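Local coordinates for penicillin-binding protein activator LpoB (Escherichia coli, PDB 4Q6Z) that is an outer-membrane lipoprotein, here its C-terminal domain, that probably regulates peptidoglycan synthesis by activating penicillin-binding protein 1B, at residues M14-V28 with L48-V61. Sequence-based numbering, arbitrary orientation.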
loop_
_atom_site.group_PDB
_atom_site.type_symbol
_atom_site.label_atom_id
_atom_site.label_comp_id
_atom_site.label_asym_id
_atom_site.label_seq_id
_atom_site.Cartn_x
_atom_site.Cartn_y
_atom_site.Cartn_z
ATOM N N MET A 14 6.544 10.448 2.274
ATOM C CA MET A 14 6.968 9.520 1.223
ATOM C C MET A 14 7.261 10.258 -0.085
ATOM O O MET A 14 8.267 10.018 -0.750
ATOM C CB MET A 14 5.870 8.474 1.002
ATOM C CG MET A 14 6.211 7.368 0.005
ATOM S SD MET A 14 4.912 6.139 -0.229
ATOM C CE MET A 14 3.692 7.112 -1.096
ATOM N N LEU A 15 6.348 11.144 -0.449
ATOM C CA LEU A 15 6.534 12.054 -1.588
ATOM C C LEU A 15 7.832 12.865 -1.512
ATOM O O LEU A 15 8.487 13.084 -2.525
ATOM C CB LEU A 15 5.346 13.021 -1.689
ATOM C CG LEU A 15 4.181 12.697 -2.607
ATOM C CD1 LEU A 15 3.244 13.881 -2.655
ATOM C CD2 LEU A 15 4.647 12.355 -4.005
ATOM N N GLY A 16 8.188 13.312 -0.313
ATOM C CA GLY A 16 9.350 14.174 -0.119
ATOM C C GLY A 16 10.649 13.400 -0.079
ATOM O O GLY A 16 11.726 13.986 -0.011
ATOM N N ALA A 17 10.533 12.075 -0.071
ATOM C CA ALA A 17 11.616 11.204 0.338
ATOM C C ALA A 17 12.501 10.924 -0.856
ATOM O O ALA A 17 12.044 10.885 -2.006
ATOM C CB ALA A 17 11.084 9.901 0.918
ATOM N N ASP A 18 13.771 10.688 -0.550
ATOM C CA ASP A 18 14.804 10.556 -1.557
ATOM C C ASP A 18 14.639 9.199 -2.225
ATOM O O ASP A 18 14.571 8.191 -1.544
ATOM C CB ASP A 18 16.188 10.719 -0.903
ATOM C CG ASP A 18 16.543 12.200 -0.614
ATOM O OD1 ASP A 18 17.535 12.471 0.117
ATOM O OD2 ASP A 18 15.823 13.094 -1.120
ATOM N N GLY A 19 14.531 9.178 -3.552
ATOM C CA GLY A 19 14.263 7.935 -4.304
ATOM C C GLY A 19 12.812 7.701 -4.735
ATOM O O GLY A 19 12.542 6.806 -5.559
ATOM N N VAL A 20 11.883 8.504 -4.224
ATOM C CA VAL A 20 10.475 8.381 -4.623
ATOM C C VAL A 20 10.103 9.341 -5.750
ATOM O O VAL A 20 10.071 10.538 -5.553
ATOM C CB VAL A 20 9.526 8.627 -3.437
ATOM C CG1 VAL A 20 8.081 8.500 -3.895
ATOM C CG2 VAL A 20 9.795 7.636 -2.322
ATOM N N THR A 21 9.798 8.813 -6.927
ATOM C CA THR A 21 9.449 9.673 -8.044
ATOM C C THR A 21 7.941 9.820 -8.085
ATOM O O THR A 21 7.219 8.826 -8.061
ATOM C CB THR A 21 9.945 9.147 -9.411
ATOM O OG1 THR A 21 9.113 8.079 -9.844
ATOM C CG2 THR A 21 11.360 8.634 -9.342
ATOM N N ALA A 22 7.470 11.057 -8.164
ATOM C CA ALA A 22 6.040 11.327 -8.176
ATOM C C ALA A 22 5.445 11.025 -9.545
ATOM O O ALA A 22 6.151 10.893 -10.547
ATOM C CB ALA A 22 5.771 12.773 -7.795
ATOM N N GLY A 23 4.123 10.915 -9.566
ATOM C CA GLY A 23 3.394 10.512 -10.768
ATOM C C GLY A 23 3.634 9.074 -11.191
ATOM O O GLY A 23 3.190 8.667 -12.260
ATOM N N SER A 24 4.298 8.305 -10.339
ATOM C CA SER A 24 4.501 6.892 -10.590
ATOM C C SER A 24 3.212 6.110 -10.437
ATOM O O SER A 24 2.300 6.485 -9.706
ATOM C CB SER A 24 5.540 6.293 -9.650
ATOM O OG SER A 24 6.795 6.868 -9.890
ATOM N N VAL A 25 3.152 5.004 -11.156
ATOM C CA VAL A 25 2.027 4.115 -11.047
ATOM C C VAL A 25 2.319 3.248 -9.880
ATOM O O VAL A 25 3.416 2.758 -9.737
ATOM C CB VAL A 25 1.863 3.248 -12.287
ATOM C CG1 VAL A 25 0.705 2.280 -12.094
ATOM C CG2 VAL A 25 1.659 4.134 -13.517
ATOM N N LEU A 26 1.303 3.035 -9.071
ATOM C CA LEU A 26 1.459 2.491 -7.748
ATOM C C LEU A 26 0.465 1.343 -7.584
ATOM O O LEU A 26 -0.751 1.556 -7.598
ATOM C CB LEU A 26 1.140 3.610 -6.773
ATOM C CG LEU A 26 1.702 3.482 -5.384
ATOM C CD1 LEU A 26 3.164 3.831 -5.463
ATOM C CD2 LEU A 26 0.961 4.422 -4.446
ATOM N N LEU A 27 0.973 0.129 -7.437
ATOM C CA LEU A 27 0.138 -0.996 -6.988
ATOM C C LEU A 27 -0.017 -0.925 -5.441
ATOM O O LEU A 27 0.940 -1.137 -4.680
ATOM C CB LEU A 27 0.692 -2.342 -7.495
ATOM C CG LEU A 27 -0.003 -3.664 -7.075
ATOM C CD1 LEU A 27 -1.463 -3.649 -7.444
ATOM C CD2 LEU A 27 0.639 -4.903 -7.670
ATOM N N VAL A 28 -1.218 -0.572 -4.983
ATOM C CA VAL A 28 -1.444 -0.312 -3.547
ATOM C C VAL A 28 -1.990 -1.573 -2.871
ATOM O O VAL A 28 -3.151 -1.907 -3.058
ATOM C CB VAL A 28 -2.445 0.827 -3.303
ATOM C CG1 VAL A 28 -2.669 1.020 -1.815
ATOM C CG2 VAL A 28 -1.999 2.125 -3.961
ATOM N N LEU A 48 -6.372 5.054 2.510
ATOM C CA LEU A 48 -5.025 5.084 1.935
ATOM C C LEU A 48 -5.024 5.265 0.410
ATOM O O LEU A 48 -4.280 6.109 -0.123
ATOM C CB LEU A 48 -4.269 3.805 2.297
ATOM C CG LEU A 48 -2.841 3.678 1.780
ATOM C CD1 LEU A 48 -2.007 4.871 2.230
ATOM C CD2 LEU A 48 -2.227 2.366 2.237
ATOM N N ARG A 49 -5.843 4.473 -0.278
ATOM C CA ARG A 49 -6.095 4.686 -1.708
ATOM C C ARG A 49 -6.536 6.114 -1.993
ATOM O O ARG A 49 -6.003 6.807 -2.880
ATOM C CB ARG A 49 -7.189 3.753 -2.184
ATOM C CG ARG A 49 -6.785 2.287 -2.190
ATOM C CD ARG A 49 -7.771 1.442 -2.985
ATOM N NE ARG A 49 -7.538 1.611 -4.417
ATOM C CZ ARG A 49 -6.763 0.825 -5.167
ATOM N NH1 ARG A 49 -6.142 -0.229 -4.651
ATOM N NH2 ARG A 49 -6.618 1.102 -6.453
ATOM N N ASN A 50 -7.494 6.558 -1.197
ATOM C CA ASN A 50 -7.946 7.933 -1.257
ATOM C C ASN A 50 -6.813 8.953 -1.076
ATOM O O ASN A 50 -6.707 9.912 -1.830
ATOM C CB ASN A 50 -9.033 8.161 -0.217
ATOM C CG ASN A 50 -9.880 9.370 -0.526
ATOM O OD1 ASN A 50 -9.689 10.031 -1.549
ATOM N ND2 ASN A 50 -10.820 9.673 0.358
ATOM N N ALA A 51 -5.979 8.737 -0.067
ATOM C CA ALA A 51 -4.865 9.655 0.245
ATOM C C ALA A 51 -3.860 9.757 -0.896
ATOM O O ALA A 51 -3.333 10.831 -1.171
ATOM C CB ALA A 51 -4.158 9.218 1.519
ATOM N N LEU A 52 -3.588 8.640 -1.550
ATOM C CA LEU A 52 -2.553 8.611 -2.584
ATOM C C LEU A 52 -3.028 9.198 -3.940
ATOM O O LEU A 52 -2.210 9.551 -4.801
ATOM C CB LEU A 52 -2.062 7.178 -2.781
ATOM C CG LEU A 52 -1.452 6.474 -1.569
ATOM C CD1 LEU A 52 -1.646 4.976 -1.711
ATOM C CD2 LEU A 52 0.025 6.796 -1.421
ATOM N N ALA A 53 -4.349 9.257 -4.121
ATOM C CA ALA A 53 -4.976 9.854 -5.303
ATOM C C ALA A 53 -5.076 11.370 -5.222
ATOM O O ALA A 53 -4.739 12.068 -6.171
ATOM C CB ALA A 53 -6.365 9.285 -5.497
ATOM N N ASN A 54 -5.562 11.877 -4.099
ATOM C CA ASN A 54 -5.409 13.292 -3.792
ATOM C C ASN A 54 -3.916 13.620 -3.657
ATOM O O ASN A 54 -3.314 13.229 -2.661
ATOM C CB ASN A 54 -6.090 13.616 -2.465
ATOM C CG ASN A 54 -5.720 15.000 -1.946
ATOM O OD1 ASN A 54 -4.951 15.138 -0.988
ATOM N ND2 ASN A 54 -6.237 16.034 -2.600
ATOM N N ASN A 55 -3.288 14.284 -4.628
ATOM C CA ASN A 55 -3.889 15.257 -5.547
ATOM C C ASN A 55 -3.393 14.919 -6.977
ATOM O O ASN A 55 -2.914 15.760 -7.750
ATOM C CB ASN A 55 -3.584 16.706 -5.091
ATOM C CG ASN A 55 -4.820 17.610 -5.111
ATOM O OD1 ASN A 55 -5.945 17.158 -4.883
ATOM N ND2 ASN A 55 -4.611 18.896 -5.373
ATOM N N GLY A 56 -3.529 13.637 -7.306
ATOM C CA GLY A 56 -3.206 13.095 -8.623
ATOM C C GLY A 56 -1.713 12.892 -8.777
ATOM O O GLY A 56 -1.168 12.876 -9.882
ATOM N N LYS A 57 -1.052 12.736 -7.641
ATOM C CA LYS A 57 0.405 12.685 -7.581
ATOM C C LYS A 57 0.875 11.232 -7.631
ATOM O O LYS A 57 2.066 10.947 -7.732
ATOM C CB LYS A 57 0.906 13.361 -6.310
ATOM C CG LYS A 57 0.295 12.743 -5.050
ATOM C CD LYS A 57 0.014 13.735 -3.932
ATOM C CE LYS A 57 -0.279 12.975 -2.639
ATOM N NZ LYS A 57 -0.676 13.900 -1.545
ATOM N N PHE A 58 -0.073 10.308 -7.548
ATOM C CA PHE A 58 0.168 8.924 -7.948
ATOM C C PHE A 58 -0.995 8.387 -8.757
ATOM O O PHE A 58 -2.160 8.608 -8.416
ATOM C CB PHE A 58 0.352 8.022 -6.732
ATOM C CG PHE A 58 1.687 8.167 -6.057
ATOM C CD1 PHE A 58 2.850 7.794 -6.700
ATOM C CD2 PHE A 58 1.766 8.646 -4.758
ATOM C CE1 PHE A 58 4.067 7.904 -6.069
ATOM C CE2 PHE A 58 2.979 8.770 -4.122
ATOM C CZ PHE A 58 4.130 8.399 -4.781
ATOM N N THR A 59 -0.666 7.655 -9.807
ATOM C CA THR A 59 -1.601 6.749 -10.453
ATOM C C THR A 59 -1.665 5.368 -9.780
ATOM O O THR A 59 -0.627 4.792 -9.481
ATOM C CB THR A 59 -1.148 6.580 -11.901
ATOM O OG1 THR A 59 -0.453 7.760 -12.318
ATOM C CG2 THR A 59 -2.312 6.312 -12.817
ATOM N N LEU A 60 -2.872 4.851 -9.520
ATOM C CA LEU A 60 -3.032 3.554 -8.825
ATOM C C LEU A 60 -3.564 2.495 -9.763
ATOM O O LEU A 60 -4.403 2.746 -10.609
ATOM C CB LEU A 60 -3.969 3.632 -7.595
ATOM C CG LEU A 60 -4.041 4.946 -6.805
ATOM C CD1 LEU A 60 -5.125 4.863 -5.738
ATOM C CD2 LEU A 60 -2.709 5.309 -6.175
ATOM N N VAL A 61 -3.105 1.281 -9.588
ATOM C CA VAL A 61 -3.717 0.190 -10.313
ATOM C C VAL A 61 -5.150 0.007 -9.788
ATOM O O VAL A 61 -5.358 -0.175 -8.590
ATOM C CB VAL A 61 -2.907 -1.100 -10.139
ATOM C CG1 VAL A 61 -3.622 -2.279 -10.778
ATOM C CG2 VAL A 61 -1.507 -0.934 -10.718
HETATM O O HOH W 1 -3.954 -1.936 -6.659
#
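Phe-58 lies against the end of helix 3-15, the loop that follows and Leu-26, and nearly every atom of its side chain finds a partner in 14-28. CB and CG lie near the carbonyl of Ser-24; CG also meets the methyl CD2 of Leu-26, which sits over one ring face, offset toward the rim. Ser-24 O lies at the ring edge, in its plane, 3.3 Å from Phe-58 CD1. Farther out, CE1 passes Thr-21 O, CE2 meets Met-14 CE at 3.5 Å and Leu-15 CD2, and CZ ends against Val-20 CG1. A broad, flat ring suits a place where helix, loop and strand meet. The unbranched chain of Met-14 suits its role: extended through chi1 (-176°) and chi2 and bent at the sulfur, it brings CE into contact with both Phe-58 CE2 and Leu-52 CD2. Leu-15 CD1 lies across the aliphatic part of Lys-57, whose amine bonds weakly to Asn-54 O. Backbone bonds fix the register: Gly-23 N, at a residue with positive phi, donates to Lys-57 O (2.8 Å), Leu-26 N to Thr-59 O (2.6 Å), and Val-61 N to Leu-26 O (3.1 Å). Beneath the helix, branched Val-28 sets CG2 against Leu-52 CD1 (3.6 Å) and Leu-60 CD2. Arg-49 NH2 ties the helix to Val-61 O (2.8 Å). Strand 25-35, helix 41-53 and the parallel edge strand 59-60 thus form a beta-alpha-beta crossover, with the helix packed on one face of the domain's mixed sheet.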